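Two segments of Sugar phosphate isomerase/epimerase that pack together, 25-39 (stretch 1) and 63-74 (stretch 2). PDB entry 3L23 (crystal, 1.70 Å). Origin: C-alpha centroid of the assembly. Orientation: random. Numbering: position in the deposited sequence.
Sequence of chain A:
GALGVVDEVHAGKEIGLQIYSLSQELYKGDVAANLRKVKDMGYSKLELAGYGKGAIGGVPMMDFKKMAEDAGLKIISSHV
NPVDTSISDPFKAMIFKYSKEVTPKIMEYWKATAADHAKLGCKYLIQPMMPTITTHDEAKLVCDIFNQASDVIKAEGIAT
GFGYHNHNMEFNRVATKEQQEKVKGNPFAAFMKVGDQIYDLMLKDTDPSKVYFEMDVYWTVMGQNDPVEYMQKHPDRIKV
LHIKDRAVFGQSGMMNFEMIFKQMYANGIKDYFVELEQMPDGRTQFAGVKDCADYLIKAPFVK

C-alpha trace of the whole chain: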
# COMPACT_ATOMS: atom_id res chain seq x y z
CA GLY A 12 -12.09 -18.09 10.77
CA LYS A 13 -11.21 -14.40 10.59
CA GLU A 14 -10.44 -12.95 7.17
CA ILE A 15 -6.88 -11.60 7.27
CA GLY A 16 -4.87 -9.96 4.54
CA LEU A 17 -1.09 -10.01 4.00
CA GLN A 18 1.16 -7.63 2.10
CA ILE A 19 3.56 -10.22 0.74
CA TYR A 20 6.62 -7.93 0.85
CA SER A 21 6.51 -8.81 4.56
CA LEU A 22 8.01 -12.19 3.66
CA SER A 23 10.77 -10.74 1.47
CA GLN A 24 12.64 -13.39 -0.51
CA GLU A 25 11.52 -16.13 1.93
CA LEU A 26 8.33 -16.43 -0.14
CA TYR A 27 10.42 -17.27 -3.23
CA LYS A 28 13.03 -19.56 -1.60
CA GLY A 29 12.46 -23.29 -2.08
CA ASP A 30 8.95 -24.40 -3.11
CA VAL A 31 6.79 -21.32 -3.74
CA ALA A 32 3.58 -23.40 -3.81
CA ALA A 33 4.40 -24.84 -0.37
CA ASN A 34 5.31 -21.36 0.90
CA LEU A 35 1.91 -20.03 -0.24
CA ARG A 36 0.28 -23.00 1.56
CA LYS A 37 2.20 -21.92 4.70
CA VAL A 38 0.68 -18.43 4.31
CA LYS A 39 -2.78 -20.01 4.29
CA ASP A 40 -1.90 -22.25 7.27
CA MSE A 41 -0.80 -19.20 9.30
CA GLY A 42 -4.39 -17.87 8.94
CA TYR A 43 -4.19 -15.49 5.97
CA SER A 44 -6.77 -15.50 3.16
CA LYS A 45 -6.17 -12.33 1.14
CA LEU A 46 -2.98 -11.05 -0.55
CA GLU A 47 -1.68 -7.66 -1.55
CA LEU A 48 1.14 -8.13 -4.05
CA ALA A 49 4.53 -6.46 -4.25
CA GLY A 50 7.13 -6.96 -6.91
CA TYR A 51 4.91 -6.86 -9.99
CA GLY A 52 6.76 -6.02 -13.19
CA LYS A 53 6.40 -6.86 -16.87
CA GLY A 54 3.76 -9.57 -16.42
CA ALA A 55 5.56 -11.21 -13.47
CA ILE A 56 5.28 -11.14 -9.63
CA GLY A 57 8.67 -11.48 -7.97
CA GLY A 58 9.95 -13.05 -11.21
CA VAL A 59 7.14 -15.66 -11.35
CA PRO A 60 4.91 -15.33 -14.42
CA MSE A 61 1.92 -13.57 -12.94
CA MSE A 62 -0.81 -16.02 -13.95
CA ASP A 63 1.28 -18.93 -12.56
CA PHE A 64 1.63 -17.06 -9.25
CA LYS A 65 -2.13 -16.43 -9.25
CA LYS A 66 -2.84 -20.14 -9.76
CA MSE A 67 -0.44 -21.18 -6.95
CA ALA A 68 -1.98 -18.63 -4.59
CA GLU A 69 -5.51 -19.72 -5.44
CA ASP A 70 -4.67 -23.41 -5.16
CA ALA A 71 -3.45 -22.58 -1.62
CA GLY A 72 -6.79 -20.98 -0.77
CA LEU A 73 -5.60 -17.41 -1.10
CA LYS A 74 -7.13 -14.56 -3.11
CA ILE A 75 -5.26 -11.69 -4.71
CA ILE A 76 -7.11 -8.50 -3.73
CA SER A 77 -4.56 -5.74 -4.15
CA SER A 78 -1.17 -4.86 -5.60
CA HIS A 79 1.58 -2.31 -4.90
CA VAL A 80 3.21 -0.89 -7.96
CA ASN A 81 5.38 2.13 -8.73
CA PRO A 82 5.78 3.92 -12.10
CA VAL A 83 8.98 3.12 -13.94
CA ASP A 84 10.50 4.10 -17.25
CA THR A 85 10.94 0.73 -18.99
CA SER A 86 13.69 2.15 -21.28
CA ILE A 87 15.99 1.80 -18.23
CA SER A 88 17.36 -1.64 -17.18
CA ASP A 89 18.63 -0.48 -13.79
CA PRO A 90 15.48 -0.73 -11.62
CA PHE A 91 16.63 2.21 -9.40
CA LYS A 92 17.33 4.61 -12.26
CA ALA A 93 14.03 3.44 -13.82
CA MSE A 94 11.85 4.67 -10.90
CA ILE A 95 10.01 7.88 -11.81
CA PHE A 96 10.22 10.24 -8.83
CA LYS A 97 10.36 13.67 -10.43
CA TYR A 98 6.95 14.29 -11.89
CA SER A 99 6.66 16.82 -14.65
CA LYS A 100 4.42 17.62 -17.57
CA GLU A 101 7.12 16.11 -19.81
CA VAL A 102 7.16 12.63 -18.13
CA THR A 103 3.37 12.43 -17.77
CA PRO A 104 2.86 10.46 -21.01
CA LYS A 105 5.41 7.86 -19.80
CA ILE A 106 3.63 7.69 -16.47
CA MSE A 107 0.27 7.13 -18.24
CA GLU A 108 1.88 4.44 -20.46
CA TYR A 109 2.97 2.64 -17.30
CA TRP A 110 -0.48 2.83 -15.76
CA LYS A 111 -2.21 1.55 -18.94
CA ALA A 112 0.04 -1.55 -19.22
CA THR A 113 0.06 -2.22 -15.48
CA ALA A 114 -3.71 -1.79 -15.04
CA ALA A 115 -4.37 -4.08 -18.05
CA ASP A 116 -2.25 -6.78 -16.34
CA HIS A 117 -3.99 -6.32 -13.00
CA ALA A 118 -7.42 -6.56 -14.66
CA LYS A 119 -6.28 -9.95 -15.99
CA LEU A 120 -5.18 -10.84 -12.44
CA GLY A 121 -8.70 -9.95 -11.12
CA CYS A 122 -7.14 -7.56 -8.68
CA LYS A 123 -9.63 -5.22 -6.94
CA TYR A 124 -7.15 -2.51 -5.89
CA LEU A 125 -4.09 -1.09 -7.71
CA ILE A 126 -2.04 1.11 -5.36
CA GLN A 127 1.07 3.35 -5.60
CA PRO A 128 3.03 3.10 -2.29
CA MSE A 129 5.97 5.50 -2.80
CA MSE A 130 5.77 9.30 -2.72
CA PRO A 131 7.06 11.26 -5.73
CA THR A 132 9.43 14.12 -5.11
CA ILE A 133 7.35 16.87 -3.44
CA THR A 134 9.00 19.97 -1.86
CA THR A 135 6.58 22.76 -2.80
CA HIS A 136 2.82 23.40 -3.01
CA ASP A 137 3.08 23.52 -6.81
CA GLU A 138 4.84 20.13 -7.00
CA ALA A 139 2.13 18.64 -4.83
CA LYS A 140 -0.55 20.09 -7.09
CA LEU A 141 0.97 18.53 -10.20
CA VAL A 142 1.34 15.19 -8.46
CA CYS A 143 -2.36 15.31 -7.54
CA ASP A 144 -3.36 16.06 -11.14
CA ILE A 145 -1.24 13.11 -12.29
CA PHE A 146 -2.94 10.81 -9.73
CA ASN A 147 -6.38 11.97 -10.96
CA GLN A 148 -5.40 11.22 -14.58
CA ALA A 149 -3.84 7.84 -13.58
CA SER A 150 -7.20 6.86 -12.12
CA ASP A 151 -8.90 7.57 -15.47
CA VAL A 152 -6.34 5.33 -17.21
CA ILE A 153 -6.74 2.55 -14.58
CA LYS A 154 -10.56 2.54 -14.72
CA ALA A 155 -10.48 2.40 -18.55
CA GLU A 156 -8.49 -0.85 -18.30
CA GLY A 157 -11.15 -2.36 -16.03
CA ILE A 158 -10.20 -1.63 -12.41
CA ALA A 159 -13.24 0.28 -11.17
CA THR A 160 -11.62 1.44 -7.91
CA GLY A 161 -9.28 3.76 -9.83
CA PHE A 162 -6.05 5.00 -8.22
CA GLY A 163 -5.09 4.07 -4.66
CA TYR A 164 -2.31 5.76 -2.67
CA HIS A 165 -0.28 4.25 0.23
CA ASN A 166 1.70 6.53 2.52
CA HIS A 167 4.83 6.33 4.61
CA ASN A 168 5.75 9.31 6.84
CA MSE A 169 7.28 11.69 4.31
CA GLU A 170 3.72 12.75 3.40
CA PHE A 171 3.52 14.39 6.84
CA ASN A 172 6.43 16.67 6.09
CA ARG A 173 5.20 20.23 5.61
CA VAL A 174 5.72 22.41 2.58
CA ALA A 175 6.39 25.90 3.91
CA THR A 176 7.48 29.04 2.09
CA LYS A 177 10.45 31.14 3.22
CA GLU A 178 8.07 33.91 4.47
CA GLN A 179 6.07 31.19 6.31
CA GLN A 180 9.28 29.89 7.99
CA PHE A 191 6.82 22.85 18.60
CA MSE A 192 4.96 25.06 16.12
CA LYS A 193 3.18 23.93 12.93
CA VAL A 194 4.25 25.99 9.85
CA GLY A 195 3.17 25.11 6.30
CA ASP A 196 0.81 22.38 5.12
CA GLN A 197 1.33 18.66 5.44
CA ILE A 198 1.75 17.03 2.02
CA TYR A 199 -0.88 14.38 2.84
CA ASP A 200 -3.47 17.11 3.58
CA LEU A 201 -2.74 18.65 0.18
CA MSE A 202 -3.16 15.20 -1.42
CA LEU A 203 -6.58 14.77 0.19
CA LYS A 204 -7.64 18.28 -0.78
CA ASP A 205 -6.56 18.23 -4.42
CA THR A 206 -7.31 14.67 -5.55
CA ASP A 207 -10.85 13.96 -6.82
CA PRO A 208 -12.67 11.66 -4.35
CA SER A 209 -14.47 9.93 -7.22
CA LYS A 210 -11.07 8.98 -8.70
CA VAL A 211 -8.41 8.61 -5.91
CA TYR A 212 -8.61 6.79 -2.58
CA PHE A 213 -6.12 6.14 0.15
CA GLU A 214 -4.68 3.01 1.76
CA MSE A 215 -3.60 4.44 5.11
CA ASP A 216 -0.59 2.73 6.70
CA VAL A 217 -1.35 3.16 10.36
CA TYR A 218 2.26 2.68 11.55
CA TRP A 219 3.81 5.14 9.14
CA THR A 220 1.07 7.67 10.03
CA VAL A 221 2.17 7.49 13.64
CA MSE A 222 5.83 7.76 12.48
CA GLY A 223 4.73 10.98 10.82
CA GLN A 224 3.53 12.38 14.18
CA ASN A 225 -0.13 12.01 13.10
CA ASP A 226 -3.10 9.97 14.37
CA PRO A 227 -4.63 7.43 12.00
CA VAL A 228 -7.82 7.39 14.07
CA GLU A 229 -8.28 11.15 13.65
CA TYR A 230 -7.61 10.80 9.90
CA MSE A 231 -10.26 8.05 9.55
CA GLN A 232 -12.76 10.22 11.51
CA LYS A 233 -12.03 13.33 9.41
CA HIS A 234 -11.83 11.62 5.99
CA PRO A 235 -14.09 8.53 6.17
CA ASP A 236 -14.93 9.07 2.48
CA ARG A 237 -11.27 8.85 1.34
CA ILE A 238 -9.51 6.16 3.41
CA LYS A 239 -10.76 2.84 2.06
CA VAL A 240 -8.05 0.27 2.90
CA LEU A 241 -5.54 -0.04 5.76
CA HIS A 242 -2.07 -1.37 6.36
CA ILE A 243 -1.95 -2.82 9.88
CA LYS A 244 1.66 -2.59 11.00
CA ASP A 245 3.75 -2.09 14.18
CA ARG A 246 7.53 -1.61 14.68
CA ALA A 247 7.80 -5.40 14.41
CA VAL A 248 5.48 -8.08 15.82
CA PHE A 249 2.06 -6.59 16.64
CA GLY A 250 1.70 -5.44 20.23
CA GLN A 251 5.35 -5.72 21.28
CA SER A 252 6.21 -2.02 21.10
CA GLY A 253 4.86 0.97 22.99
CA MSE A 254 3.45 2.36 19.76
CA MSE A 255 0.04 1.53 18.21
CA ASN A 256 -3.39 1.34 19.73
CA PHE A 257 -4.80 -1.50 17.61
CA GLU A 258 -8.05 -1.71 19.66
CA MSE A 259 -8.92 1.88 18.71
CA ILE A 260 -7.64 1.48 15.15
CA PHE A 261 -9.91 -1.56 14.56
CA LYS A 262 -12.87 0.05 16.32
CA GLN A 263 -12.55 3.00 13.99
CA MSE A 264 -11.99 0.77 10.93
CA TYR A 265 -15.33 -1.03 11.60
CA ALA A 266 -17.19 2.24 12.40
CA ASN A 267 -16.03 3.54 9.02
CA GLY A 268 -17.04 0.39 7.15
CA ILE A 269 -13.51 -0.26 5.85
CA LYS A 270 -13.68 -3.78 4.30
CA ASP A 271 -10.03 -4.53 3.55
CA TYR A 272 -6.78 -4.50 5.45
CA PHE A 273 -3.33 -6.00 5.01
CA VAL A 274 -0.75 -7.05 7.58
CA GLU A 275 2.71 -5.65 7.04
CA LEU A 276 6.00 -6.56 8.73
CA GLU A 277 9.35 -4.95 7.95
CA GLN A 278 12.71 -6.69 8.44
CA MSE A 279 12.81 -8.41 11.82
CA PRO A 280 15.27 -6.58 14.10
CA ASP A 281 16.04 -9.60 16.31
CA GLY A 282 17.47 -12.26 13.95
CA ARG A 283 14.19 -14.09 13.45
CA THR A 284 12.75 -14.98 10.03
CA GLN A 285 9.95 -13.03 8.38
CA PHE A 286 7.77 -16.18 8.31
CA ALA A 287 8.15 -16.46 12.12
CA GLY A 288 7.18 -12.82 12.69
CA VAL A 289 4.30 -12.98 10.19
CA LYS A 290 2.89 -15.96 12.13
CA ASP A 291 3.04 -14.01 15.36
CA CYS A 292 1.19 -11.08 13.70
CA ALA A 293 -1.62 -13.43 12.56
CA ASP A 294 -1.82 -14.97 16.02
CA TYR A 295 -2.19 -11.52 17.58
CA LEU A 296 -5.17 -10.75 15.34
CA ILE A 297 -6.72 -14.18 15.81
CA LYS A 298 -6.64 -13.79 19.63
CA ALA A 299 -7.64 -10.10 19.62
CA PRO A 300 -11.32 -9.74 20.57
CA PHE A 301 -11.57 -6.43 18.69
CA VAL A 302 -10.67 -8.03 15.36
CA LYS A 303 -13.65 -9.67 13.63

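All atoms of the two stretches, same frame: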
# COMPACT_ATOMS: atom_id res chain seq x y z
N GLU A 25 11.91 -14.83 1.35
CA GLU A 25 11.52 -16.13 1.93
C GLU A 25 10.34 -16.77 1.18
O GLU A 25 10.27 -18.00 1.04
CB GLU A 25 11.21 -15.99 3.42
CG GLU A 25 12.41 -15.51 4.26
CD GLU A 25 12.04 -15.26 5.72
OE1 GLU A 25 11.10 -15.94 6.24
OE2 GLU A 25 12.75 -14.42 6.34
N LEU A 26 9.44 -15.95 0.67
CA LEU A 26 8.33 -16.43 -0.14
C LEU A 26 8.83 -17.15 -1.40
O LEU A 26 8.18 -18.09 -1.87
CB LEU A 26 7.40 -15.30 -0.52
CG LEU A 26 6.14 -15.66 -1.35
CD1 LEU A 26 5.32 -16.74 -0.67
CD2 LEU A 26 5.34 -14.37 -1.69
N TYR A 27 9.95 -16.73 -1.97
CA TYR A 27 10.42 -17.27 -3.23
C TYR A 27 11.55 -18.30 -3.09
O TYR A 27 12.00 -18.86 -4.10
CB TYR A 27 10.83 -16.12 -4.16
CG TYR A 27 9.69 -15.20 -4.46
CD1 TYR A 27 8.75 -15.50 -5.44
CD2 TYR A 27 9.52 -14.02 -3.73
CE1 TYR A 27 7.68 -14.65 -5.70
CE2 TYR A 27 8.43 -13.19 -3.96
CZ TYR A 27 7.53 -13.49 -4.95
OH TYR A 27 6.48 -12.63 -5.17
N LYS A 28 11.98 -18.57 -1.86
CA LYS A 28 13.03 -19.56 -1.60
C LYS A 28 12.42 -20.95 -1.43
O LYS A 28 11.54 -21.15 -0.61
CB LYS A 28 13.82 -19.19 -0.35
CG LYS A 28 14.80 -20.25 0.12
N GLY A 29 12.94 -21.91 -2.17
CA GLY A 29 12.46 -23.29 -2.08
C GLY A 29 11.26 -23.54 -3.00
O GLY A 29 11.32 -23.28 -4.19
N ASP A 30 10.15 -23.98 -2.41
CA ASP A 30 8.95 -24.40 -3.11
C ASP A 30 7.91 -23.30 -2.88
O ASP A 30 7.31 -23.25 -1.81
CB ASP A 30 8.52 -25.75 -2.50
CG ASP A 30 7.19 -26.29 -3.03
OD1 ASP A 30 6.45 -25.62 -3.75
OD2 ASP A 30 6.87 -27.44 -2.67
N VAL A 31 7.72 -22.43 -3.87
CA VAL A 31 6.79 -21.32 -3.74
C VAL A 31 5.35 -21.78 -3.45
O VAL A 31 4.65 -21.15 -2.65
CB VAL A 31 6.80 -20.42 -4.99
CG1 VAL A 31 5.92 -19.23 -4.77
CG2 VAL A 31 8.23 -19.97 -5.25
N ALA A 32 4.91 -22.86 -4.08
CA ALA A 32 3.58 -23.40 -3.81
C ALA A 32 3.42 -23.79 -2.35
O ALA A 32 2.40 -23.42 -1.71
CB ALA A 32 3.27 -24.59 -4.72
N ALA A 33 4.42 -24.49 -1.79
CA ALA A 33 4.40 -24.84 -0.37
C ALA A 33 4.46 -23.61 0.53
O ALA A 33 3.79 -23.56 1.61
CB ALA A 33 5.53 -25.81 -0.01
N ASN A 34 5.25 -22.61 0.13
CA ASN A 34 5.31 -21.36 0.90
C ASN A 34 3.97 -20.63 0.94
O ASN A 34 3.60 -20.08 1.96
CB ASN A 34 6.41 -20.42 0.39
CG ASN A 34 7.79 -21.04 0.52
OD1 ASN A 34 7.96 -22.02 1.25
ND2 ASN A 34 8.75 -20.55 -0.27
N LEU A 35 3.24 -20.65 -0.17
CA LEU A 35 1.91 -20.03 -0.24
C LEU A 35 0.92 -20.84 0.63
O LEU A 35 0.06 -20.25 1.31
CB LEU A 35 1.44 -19.88 -1.68
CG LEU A 35 2.13 -18.75 -2.45
CD1 LEU A 35 2.02 -18.96 -4.01
CD2 LEU A 35 1.58 -17.41 -2.01
N ARG A 36 1.04 -22.16 0.62
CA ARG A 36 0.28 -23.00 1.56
C ARG A 36 0.56 -22.65 3.02
O ARG A 36 -0.37 -22.64 3.86
CB ARG A 36 0.53 -24.49 1.31
CG ARG A 36 -0.06 -24.98 0.00
CD ARG A 36 -0.14 -26.49 -0.07
NE ARG A 36 1.16 -27.18 0.00
CZ ARG A 36 1.95 -27.45 -1.04
NH1 ARG A 36 1.63 -27.11 -2.28
NH2 ARG A 36 3.07 -28.09 -0.84
N LYS A 37 1.83 -22.35 3.33
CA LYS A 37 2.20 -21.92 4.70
C LYS A 37 1.52 -20.61 5.06
O LYS A 37 1.10 -20.42 6.20
CB LYS A 37 3.73 -21.84 4.88
CG LYS A 37 4.20 -21.50 6.34
CD LYS A 37 5.70 -21.87 6.65
CE LYS A 37 6.07 -21.64 8.17
NZ LYS A 37 7.39 -22.35 8.60
N VAL A 38 1.41 -19.69 4.11
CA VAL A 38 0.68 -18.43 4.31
C VAL A 38 -0.78 -18.71 4.71
O VAL A 38 -1.27 -18.17 5.70
CB VAL A 38 0.75 -17.52 3.07
CG1 VAL A 38 -0.21 -16.36 3.19
CG2 VAL A 38 2.20 -17.03 2.89
N LYS A 39 -1.43 -19.59 3.96
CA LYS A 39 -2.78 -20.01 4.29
C LYS A 39 -2.83 -20.64 5.68
O LYS A 39 -3.69 -20.30 6.49
CB LYS A 39 -3.33 -21.01 3.27
CG LYS A 39 -4.77 -21.45 3.56
CD LYS A 39 -5.80 -20.36 3.26
CE LYS A 39 -7.21 -20.93 3.50
NZ LYS A 39 -8.24 -20.05 2.89
N ASP A 63 0.82 -17.76 -13.31
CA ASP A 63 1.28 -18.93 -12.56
C ASP A 63 1.30 -18.67 -11.04
O ASP A 63 0.99 -19.55 -10.25
CB ASP A 63 2.68 -19.35 -13.03
CG ASP A 63 2.70 -19.81 -14.47
OD1 ASP A 63 1.67 -20.29 -14.98
OD2 ASP A 63 3.77 -19.73 -15.10
N PHE A 64 1.70 -17.47 -10.64
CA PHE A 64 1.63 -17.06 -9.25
C PHE A 64 0.18 -17.04 -8.77
O PHE A 64 -0.15 -17.59 -7.72
CB PHE A 64 2.26 -15.67 -9.05
CG PHE A 64 2.33 -15.23 -7.62
CD1 PHE A 64 1.25 -14.63 -6.99
CD2 PHE A 64 3.49 -15.41 -6.87
CE1 PHE A 64 1.32 -14.22 -5.68
CE2 PHE A 64 3.56 -14.99 -5.56
CZ PHE A 64 2.47 -14.42 -4.95
N LYS A 65 -0.70 -16.46 -9.56
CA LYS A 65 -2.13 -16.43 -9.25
C LYS A 65 -2.68 -17.85 -9.01
O LYS A 65 -3.35 -18.08 -8.02
CB LYS A 65 -2.90 -15.73 -10.36
CG LYS A 65 -4.40 -15.58 -10.09
CD LYS A 65 -5.06 -14.89 -11.29
CE LYS A 65 -6.56 -14.60 -11.07
NZ LYS A 65 -7.37 -15.82 -11.15
N LYS A 66 -2.38 -18.78 -9.91
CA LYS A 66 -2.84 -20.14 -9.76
C LYS A 66 -2.28 -20.76 -8.49
O LYS A 66 -3.03 -21.44 -7.77
CB LYS A 66 -2.52 -21.02 -11.00
CG LYS A 66 -2.94 -22.52 -10.76
CD LYS A 66 -3.18 -23.37 -11.92
CE LYS A 66 -3.63 -24.81 -11.45
NZ LYS A 66 -4.79 -24.81 -10.45
N MSE A 67 -1.00 -20.56 -8.18
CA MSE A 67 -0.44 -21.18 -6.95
C MSE A 67 -1.10 -20.60 -5.70
O MSE A 67 -1.38 -21.31 -4.75
CB MSE A 67 1.10 -21.06 -6.92
CG MSE A 67 1.78 -21.94 -7.96
SE MSE A 67 3.71 -22.00 -7.74
CE MSE A 67 4.12 -20.30 -8.56
N ALA A 68 -1.34 -19.31 -5.71
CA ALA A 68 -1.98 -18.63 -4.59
C ALA A 68 -3.41 -19.16 -4.39
O ALA A 68 -3.84 -19.49 -3.31
CB ALA A 68 -2.00 -17.15 -4.84
N GLU A 69 -4.13 -19.25 -5.49
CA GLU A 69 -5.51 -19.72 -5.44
C GLU A 69 -5.59 -21.18 -5.07
O GLU A 69 -6.46 -21.55 -4.29
CB GLU A 69 -6.21 -19.42 -6.76
CG GLU A 69 -6.58 -17.97 -6.84
CD GLU A 69 -7.16 -17.48 -8.16
OE1 GLU A 69 -7.37 -18.26 -9.12
OE2 GLU A 69 -7.40 -16.26 -8.25
N ASP A 70 -4.69 -22.02 -5.57
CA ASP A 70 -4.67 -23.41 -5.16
C ASP A 70 -4.42 -23.57 -3.67
O ASP A 70 -4.82 -24.57 -3.09
CB ASP A 70 -3.61 -24.21 -5.91
CG ASP A 70 -3.96 -24.48 -7.38
OD1 ASP A 70 -5.12 -24.23 -7.82
OD2 ASP A 70 -3.05 -24.94 -8.10
N ALA A 71 -3.72 -22.60 -3.07
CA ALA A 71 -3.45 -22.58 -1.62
C ALA A 71 -4.60 -22.03 -0.81
O ALA A 71 -4.48 -21.93 0.41
CB ALA A 71 -2.17 -21.75 -1.30
N GLY A 72 -5.66 -21.60 -1.46
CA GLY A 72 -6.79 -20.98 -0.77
C GLY A 72 -6.70 -19.51 -0.53
O GLY A 72 -7.43 -18.98 0.32
N LEU A 73 -5.81 -18.82 -1.26
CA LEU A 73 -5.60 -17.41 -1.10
C LEU A 73 -6.20 -16.65 -2.27
O LEU A 73 -6.34 -17.20 -3.38
CB LEU A 73 -4.09 -17.10 -1.02
CG LEU A 73 -3.30 -17.80 0.09
CD1 LEU A 73 -1.80 -17.63 -0.11
CD2 LEU A 73 -3.71 -17.27 1.47
N LYS A 74 -6.61 -15.41 -2.04
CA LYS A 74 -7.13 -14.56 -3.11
C LYS A 74 -6.32 -13.30 -3.22
O LYS A 74 -6.04 -12.67 -2.21
CB LYS A 74 -8.58 -14.17 -2.86
CG LYS A 74 -9.27 -13.62 -4.10
O HOH W 1 -0.14 -23.54 -3.82

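Helix 31-39 and helix 63-70 run in roughly the same direction, with an angle of 44° between them and axes 8.8 Å apart at closest approach, and their packing, with the flanking loops, buries 578 Å² in total. Leu 35 contributes most to this contact. Its CA-to-CB bond points toward the second stretch, and in its m,t rotamer CD1 lies 3.7 Å from CB of Met 67, while CD2 lies 4.3 Å from CZ of Phe 64 and 3.9 Å from CD1 of Leu 73. A branched, flexible aliphatic side chain suits this buried position, because its two methyl groups reach different partners. Beside it, CB of Leu 35 is 4.1 Å from CB of Ala 71; the small alanine side chain lets the backbones come close, with CA of Arg 36 4.9 Å from CA of Ala 71.

Phe 64 starts sideways, but its ring reaches back to the first stretch. CD2 of Leu 26 meets the ring edge, 4.3 Å from CE2 of Phe 64, and OH of Tyr 27 lies 3.8 Å from the same CE2 atom. Leu 73 extends the apolar layer at the other end, its CD1 3.9 Å from CG1 of Val 38. Met 67, present as selenomethionine, places SE 4.0 Å from CB of Ala 32. Close by, a water donates to O of Met 67 (2.7 Å) and weakly to O of Ala 32 (3.3 Å), linking the two backbones.

The single direct hydrogen bond across the stretches runs from NZ of Lys 39 to O of Gly 72, at 2.9 Å. The long lysine side chain lies along the turn that ends the second helix, a Schellman motif. Gly 72 has positive phi there, and a CB would fall only 3.0 Å from CE of Lys 39.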